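Long-range contacts in Cys-Gly metallodipeptidase DUG1 (Saccharomyces cerevisiae, PDB 4G1P), which catalyses, as a zinc- or manganese-dependent dipeptidase of the M20 family, the hydrolysis of Cys-Gly and takes part in glutathione breakdown: residues H102-P107 with M170-S175; G134-T139 with G445-H450. All blocks are in the same frame, centred on the assembly; numbering follows the deposited sequence.

Contact 1 of 2, residues H102-P107 with M170-S175. With ZN (zinc ion), chain B; GLY (glycine), chain D.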
loop_
_atom_site.group_PDB
_atom_site.type_symbol
_atom_site.label_atom_id
_atom_site.label_comp_id
_atom_site.label_asym_id
_atom_site.label_seq_id
_atom_site.Cartn_x
_atom_site.Cartn_y
_atom_site.Cartn_z
ATOM N N HIS A 102 19.826 18.686 -7.101
ATOM C CA HIS A 102 19.488 17.987 -5.877
ATOM C C HIS A 102 20.071 16.597 -5.810
ATOM O O HIS A 102 20.089 15.858 -6.802
ATOM C CB HIS A 102 17.975 17.969 -5.641
ATOM C CG HIS A 102 17.198 17.124 -6.606
ATOM N ND1 HIS A 102 16.961 15.780 -6.398
ATOM C CD2 HIS A 102 16.552 17.447 -7.755
ATOM C CE1 HIS A 102 16.228 15.309 -7.394
ATOM N NE2 HIS A 102 15.963 16.301 -8.228
ATOM N N TYR A 103 20.543 16.244 -4.622
ATOM C CA TYR A 103 21.256 14.993 -4.449
ATOM C C TYR A 103 20.455 13.869 -3.799
ATOM O O TYR A 103 20.955 12.751 -3.699
ATOM C CB TYR A 103 22.553 15.224 -3.700
ATOM C CG TYR A 103 22.407 15.780 -2.307
ATOM C CD1 TYR A 103 22.078 14.952 -1.237
ATOM C CD2 TYR A 103 22.650 17.134 -2.041
ATOM C CE1 TYR A 103 21.963 15.453 0.058
ATOM C CE2 TYR A 103 22.544 17.639 -0.753
ATOM C CZ TYR A 103 22.201 16.786 0.296
ATOM O OH TYR A 103 22.095 17.265 1.580
ATOM N N ASP A 104 19.236 14.154 -3.343
ATOM C CA ASP A 104 18.360 13.106 -2.836
ATOM C C ASP A 104 17.668 12.503 -4.034
ATOM O O ASP A 104 17.739 13.067 -5.125
ATOM C CB ASP A 104 17.334 13.632 -1.827
ATOM C CG ASP A 104 16.410 14.691 -2.420
ATOM O OD1 ASP A 104 16.906 15.723 -2.928
ATOM O OD2 ASP A 104 15.176 14.497 -2.373
ATOM N N VAL A 105 17.013 11.359 -3.829
ATOM C CA VAL A 105 16.446 10.555 -4.914
ATOM C C VAL A 105 15.182 9.825 -4.479
ATOM O O VAL A 105 14.989 9.554 -3.301
ATOM C CB VAL A 105 17.454 9.477 -5.402
ATOM C CG1 VAL A 105 18.682 10.113 -6.045
ATOM C CG2 VAL A 105 17.871 8.560 -4.253
ATOM N N GLN A 106 14.334 9.494 -5.446
ATOM C CA GLN A 106 13.146 8.675 -5.208
ATOM C C GLN A 106 13.501 7.291 -4.652
ATOM O O GLN A 106 14.574 6.776 -4.918
ATOM C CB GLN A 106 12.359 8.521 -6.508
ATOM C CG GLN A 106 11.632 9.777 -6.950
ATOM C CD GLN A 106 10.410 10.059 -6.104
ATOM O OE1 GLN A 106 9.578 9.179 -5.902
ATOM N NE2 GLN A 106 10.299 11.285 -5.592
ATOM N N PRO A 107 12.604 6.692 -3.852
ATOM C CA PRO A 107 12.861 5.321 -3.401
ATOM C C PRO A 107 12.935 4.362 -4.580
ATOM O O PRO A 107 12.399 4.652 -5.653
ATOM C CB PRO A 107 11.630 4.985 -2.542
ATOM C CG PRO A 107 10.613 6.001 -2.894
ATOM C CD PRO A 107 11.369 7.236 -3.267
ATOM N N MET A 170 16.386 17.618 -0.361
ATOM C CA MET A 170 14.987 17.415 -0.017
ATOM C C MET A 170 14.074 17.646 -1.214
ATOM O O MET A 170 12.871 17.846 -1.046
ATOM C CB MET A 170 14.561 18.333 1.137
ATOM C CG MET A 170 14.969 17.857 2.531
ATOM S SD MET A 170 14.221 16.287 3.010
ATOM C CE MET A 170 12.593 16.795 3.518
ATOM N N GLU A 171 14.628 17.622 -2.423
ATOM C CA GLU A 171 13.815 17.954 -3.595
ATOM C C GLU A 171 12.679 16.960 -3.806
ATOM O O GLU A 171 11.580 17.346 -4.187
ATOM C CB GLU A 171 14.664 18.069 -4.857
ATOM C CG GLU A 171 14.057 18.927 -5.959
ATOM C CD GLU A 171 13.259 18.130 -6.996
ATOM O OE1 GLU A 171 13.084 16.899 -6.827
ATOM O OE2 GLU A 171 12.802 18.749 -7.990
ATOM N N GLU A 172 12.944 15.688 -3.535
ATOM C CA GLU A 172 11.929 14.657 -3.720
ATOM C C GLU A 172 10.972 14.600 -2.525
ATOM O O GLU A 172 10.100 13.735 -2.460
ATOM C CB GLU A 172 12.582 13.284 -3.959
ATOM C CG GLU A 172 13.590 13.235 -5.103
ATOM C CD GLU A 172 12.928 13.261 -6.479
ATOM O OE1 GLU A 172 11.682 13.316 -6.550
ATOM O OE2 GLU A 172 13.654 13.229 -7.495
ATOM N N SER A 173 11.141 15.533 -1.596
ATOM C CA SER A 173 10.353 15.574 -0.373
ATOM C C SER A 173 9.924 17.010 -0.036
ATOM O O SER A 173 9.988 17.443 1.123
ATOM C CB SER A 173 11.150 14.970 0.789
ATOM O OG SER A 173 11.608 13.663 0.478
ATOM N N GLY A 174 9.505 17.751 -1.061
ATOM C CA GLY A 174 8.965 19.087 -0.871
ATOM C C GLY A 174 9.950 20.243 -0.804
ATOM O O GLY A 174 9.526 21.379 -0.620
ATOM N N SER A 175 11.247 19.972 -0.949
ATOM C CA SER A 175 12.276 21.021 -0.875
ATOM C C SER A 175 12.121 21.871 0.375
ATOM O O SER A 175 12.231 23.090 0.320
ATOM C CB SER A 175 12.240 21.924 -2.111
ATOM O OG SER A 175 12.546 21.193 -3.289
HETATM ZN ZN ZN B . 12.343 13.641 -9.051
HETATM N N GLY D . 10.882 15.193 -10.523
HETATM C CA GLY D . 11.334 15.768 -9.271
HETATM C C GLY D . 10.113 16.410 -8.669
HETATM O O GLY D . 9.969 17.629 -8.671
HETATM O O HOH W 1 14.897 10.837 -8.076
#
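His102 lays one face of its imidazole against Glu171. Glu171 CB stands over the ring, 3.5 Å from its centroid, in a CH-pi contact. The Glu171 chain then bends at chi2 (-94°), bringing its carboxylate over the CD2-NE2 side of the ring, an offset stack with planes 2° apart. From there Glu171 OE2 comes within 3.1 Å of O of the bound glycine. Two bonds orient the ring: His102 ND1 to the backbone O of Asp104 (3.1 Å), at the ring edge, and a weak one from NE2 to Asp137 OD1. His102 is assigned by similarity to the second zinc ion, which lies nearby.

Asp104, an active-site residue by similarity, is short and keeps both oxygens close to the backbone of the opposite loop, where they take consecutive amides: OD1 receives Glu171 N at 3.0 Å, and OD2 receives Glu172 N at 2.8 Å on its syn lone pair. Ser33 OG also bonds OD2.

Glu172, longer, reaches the metal. Its OE2 binds the zinc ion at 2.1 Å, OE1 lying at 2.6 Å, with Asp137 and His450 as further ligands. Gln106 NE2 donates to OE1 (2.6 Å) from 52° above the carboxylate plane, and a water links Gln106 N to OE2. An amide suits this place because its N-H reaches a metal-bound carboxylate without adding charge.

Asp104 and Gln106 form a second shell, one fixing the backbone of both glutamates, the other steadying the zinc-binding carboxylate. Glu171, stacked on His102, lies beside the ligand, consistent with its proton-acceptor role by similarity.

Contact 2 of 2, residues G134-T139 with G445-H450. With ZN (zinc ion), chain B; GLY (glycine), chain D; CYS (cysteine), chain E.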
loop_
_atom_site.group_PDB
_atom_site.type_symbol
_atom_site.label_atom_id
_atom_site.label_comp_id
_atom_site.label_asym_id
_atom_site.label_seq_id
_atom_site.Cartn_x
_atom_site.Cartn_y
_atom_site.Cartn_z
ATOM N N GLY A 134 18.355 7.768 -9.747
ATOM C CA GLY A 134 18.944 9.067 -9.499
ATOM C C GLY A 134 19.928 9.494 -10.567
ATOM O O GLY A 134 20.474 10.603 -10.504
ATOM N N VAL A 135 20.148 8.638 -11.558
ATOM C CA VAL A 135 21.163 8.937 -12.555
ATOM C C VAL A 135 20.765 10.109 -13.464
ATOM O O VAL A 135 21.612 10.895 -13.866
ATOM C CB VAL A 135 21.613 7.690 -13.350
ATOM C CG1 VAL A 135 20.585 7.289 -14.392
ATOM C CG2 VAL A 135 22.956 7.963 -13.997
ATOM N N THR A 136 19.472 10.250 -13.748
ATOM C CA THR A 136 18.988 11.432 -14.458
ATOM C C THR A 136 18.316 12.445 -13.520
ATOM O O THR A 136 18.287 13.634 -13.807
ATOM C CB THR A 136 18.026 11.073 -15.618
ATOM O OG1 THR A 136 18.002 12.141 -16.565
ATOM C CG2 THR A 136 16.612 10.853 -15.119
ATOM N N ASP A 137 17.795 11.978 -12.394
ATOM C CA ASP A 137 17.020 12.826 -11.504
ATOM C C ASP A 137 17.521 12.610 -10.087
ATOM O O ASP A 137 16.942 11.803 -9.353
ATOM C CB ASP A 137 15.535 12.445 -11.624
ATOM C CG ASP A 137 14.623 13.268 -10.722
ATOM O OD1 ASP A 137 15.068 14.285 -10.162
ATOM O OD2 ASP A 137 13.435 12.899 -10.583
ATOM N N ASP A 138 18.574 13.323 -9.678
ATOM C CA ASP A 138 19.175 14.438 -10.407
ATOM C C ASP A 138 20.702 14.374 -10.264
ATOM O O ASP A 138 21.394 15.368 -10.452
ATOM C CB ASP A 138 18.665 15.762 -9.804
ATOM C CG ASP A 138 19.116 17.016 -10.588
ATOM O OD1 ASP A 138 19.083 17.018 -11.844
ATOM O OD2 ASP A 138 19.496 18.007 -9.937
ATOM N N THR A 139 21.224 13.201 -9.924
ATOM C CA THR A 139 22.641 13.084 -9.562
ATOM C C THR A 139 23.622 13.182 -10.761
ATOM O O THR A 139 24.687 13.789 -10.655
ATOM C CB THR A 139 22.884 11.813 -8.713
ATOM O OG1 THR A 139 22.062 11.877 -7.546
ATOM C CG2 THR A 139 24.317 11.707 -8.280
ATOM N N GLY A 445 13.327 12.309 -22.488
ATOM C CA GLY A 445 12.025 12.246 -21.849
ATOM C C GLY A 445 11.568 10.839 -21.524
ATOM O O GLY A 445 10.475 10.648 -20.996
ATOM N N ASP A 446 12.393 9.850 -21.862
ATOM C CA ASP A 446 12.076 8.462 -21.565
ATOM C C ASP A 446 13.088 7.869 -20.594
ATOM O O ASP A 446 13.313 6.664 -20.576
ATOM C CB ASP A 446 12.000 7.631 -22.847
ATOM C CG ASP A 446 13.366 7.391 -23.498
ATOM O OD1 ASP A 446 14.352 8.058 -23.130
ATOM O OD2 ASP A 446 13.443 6.534 -24.406
ATOM N N ASP A 447 13.702 8.729 -19.796
ATOM C CA ASP A 447 14.744 8.307 -18.877
ATOM C C ASP A 447 14.185 7.481 -17.706
ATOM O O ASP A 447 14.913 6.781 -17.013
ATOM C CB ASP A 447 15.542 9.533 -18.395
ATOM C CG ASP A 447 16.577 9.989 -19.418
ATOM O OD1 ASP A 447 16.554 9.464 -20.542
ATOM O OD2 ASP A 447 17.417 10.859 -19.109
ATOM N N GLY A 448 12.877 7.555 -17.503
ATOM C CA GLY A 448 12.236 6.776 -16.468
ATOM C C GLY A 448 12.373 7.372 -15.079
ATOM O O GLY A 448 12.375 6.637 -14.097
ATOM N N ALA A 449 12.489 8.692 -14.973
ATOM C CA ALA A 449 12.515 9.306 -13.651
ATOM C C ALA A 449 11.253 8.932 -12.863
ATOM O O ALA A 449 10.155 8.893 -13.418
ATOM C CB ALA A 449 12.663 10.813 -13.755
ATOM N N HIS A 450 11.440 8.636 -11.577
ATOM C CA HIS A 450 10.363 8.252 -10.661
ATOM C C HIS A 450 9.780 6.895 -11.026
ATOM O O HIS A 450 8.682 6.541 -10.588
ATOM C CB HIS A 450 9.255 9.309 -10.624
ATOM C CG HIS A 450 9.695 10.626 -10.075
ATOM N ND1 HIS A 450 8.811 11.553 -9.564
ATOM C CD2 HIS A 450 10.926 11.176 -9.957
ATOM C CE1 HIS A 450 9.478 12.613 -9.150
ATOM N NE2 HIS A 450 10.764 12.413 -9.382
HETATM ZN ZN ZN B . 12.343 13.641 -9.051
HETATM N N GLY D . 10.882 15.193 -10.523
HETATM C CA GLY D . 11.334 15.768 -9.271
HETATM C C GLY D . 10.113 16.410 -8.669
HETATM O O GLY D . 9.969 17.629 -8.671
HETATM N N CYS E . 9.219 15.562 -8.173
HETATM C CA CYS E . 7.870 15.964 -7.830
HETATM C C CYS E . 7.108 16.298 -9.115
HETATM O O CYS E . 7.549 17.122 -9.916
HETATM C CB CYS E . 7.885 17.138 -6.848
HETATM S SG CYS E . 6.285 17.669 -6.320
#
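Asp137 and His450 approach with carboxylate and imidazole planes nearly parallel, 15° apart, Asp137 OD2 lying near the ring plane at its edge. Asp137 OD2 and His450 NE2 each bind the zinc ion at 2.0 Å; the metal, not a hydrogen bond, holds them together. Asp137 CG is anti to the backbone N (chi1 180°), which sends the short side chain straight out to the metal. Glu172 and the glycine amine, 2.6 Å from the zinc, complete the site. With Asp200, Asp137 also binds the second zinc, so it bridges the two ions, as in dinuclear M20 peptidases; a cis peptide follows it, before Asp138. Glycine C is 1.3 Å from cysteine N, so the ligand is one Gly-Cys unit. That N lies at the edge of the His450 ring, which therefore binds the metal and also lines the ligand pocket.

The small methyl of Ala449 packs on Asp137, CB to CB at 3.9 Å, suiting the close approach of loop to helix. Thr136 and Asp447 meet obliquely: Thr136 OG1 donates to the anti lone pair of Asp447 OD2 (2.9 Å). Asp447 OD1 forms a salt bridge with Lys455.

His450 also meets the ring of His233 of the second subunit. Within the chain, the contact joins the start of helix 135-154 to the loop after strand 437-439, with Leu456 of strand 455-457 packing on Thr136 and Asp447, and helix 16-28 against Val135 and Thr139.

From the N terminus, strand 96-102 ends in the first segment of contact 1. The chain next passes through 134-139, at the start of helix 135-154, and returns along strand 162-168 to 170-175, closing contact 1 over 62 intervening residues. Contact 2 closes only at 445-450, after the chain has built the second sheet and come back to strand 437-439 of the first. The segments alternate, so the two closures cross. They meet directly: Asp138 OD2 probably hydrogen-bonds His102 N, and both supply ligands to the same zinc ion, Glu172 from contact 1 and Asp137 and His450 from contact 2. Together they gather loops from the six-stranded sheet and one helix start into the metal site.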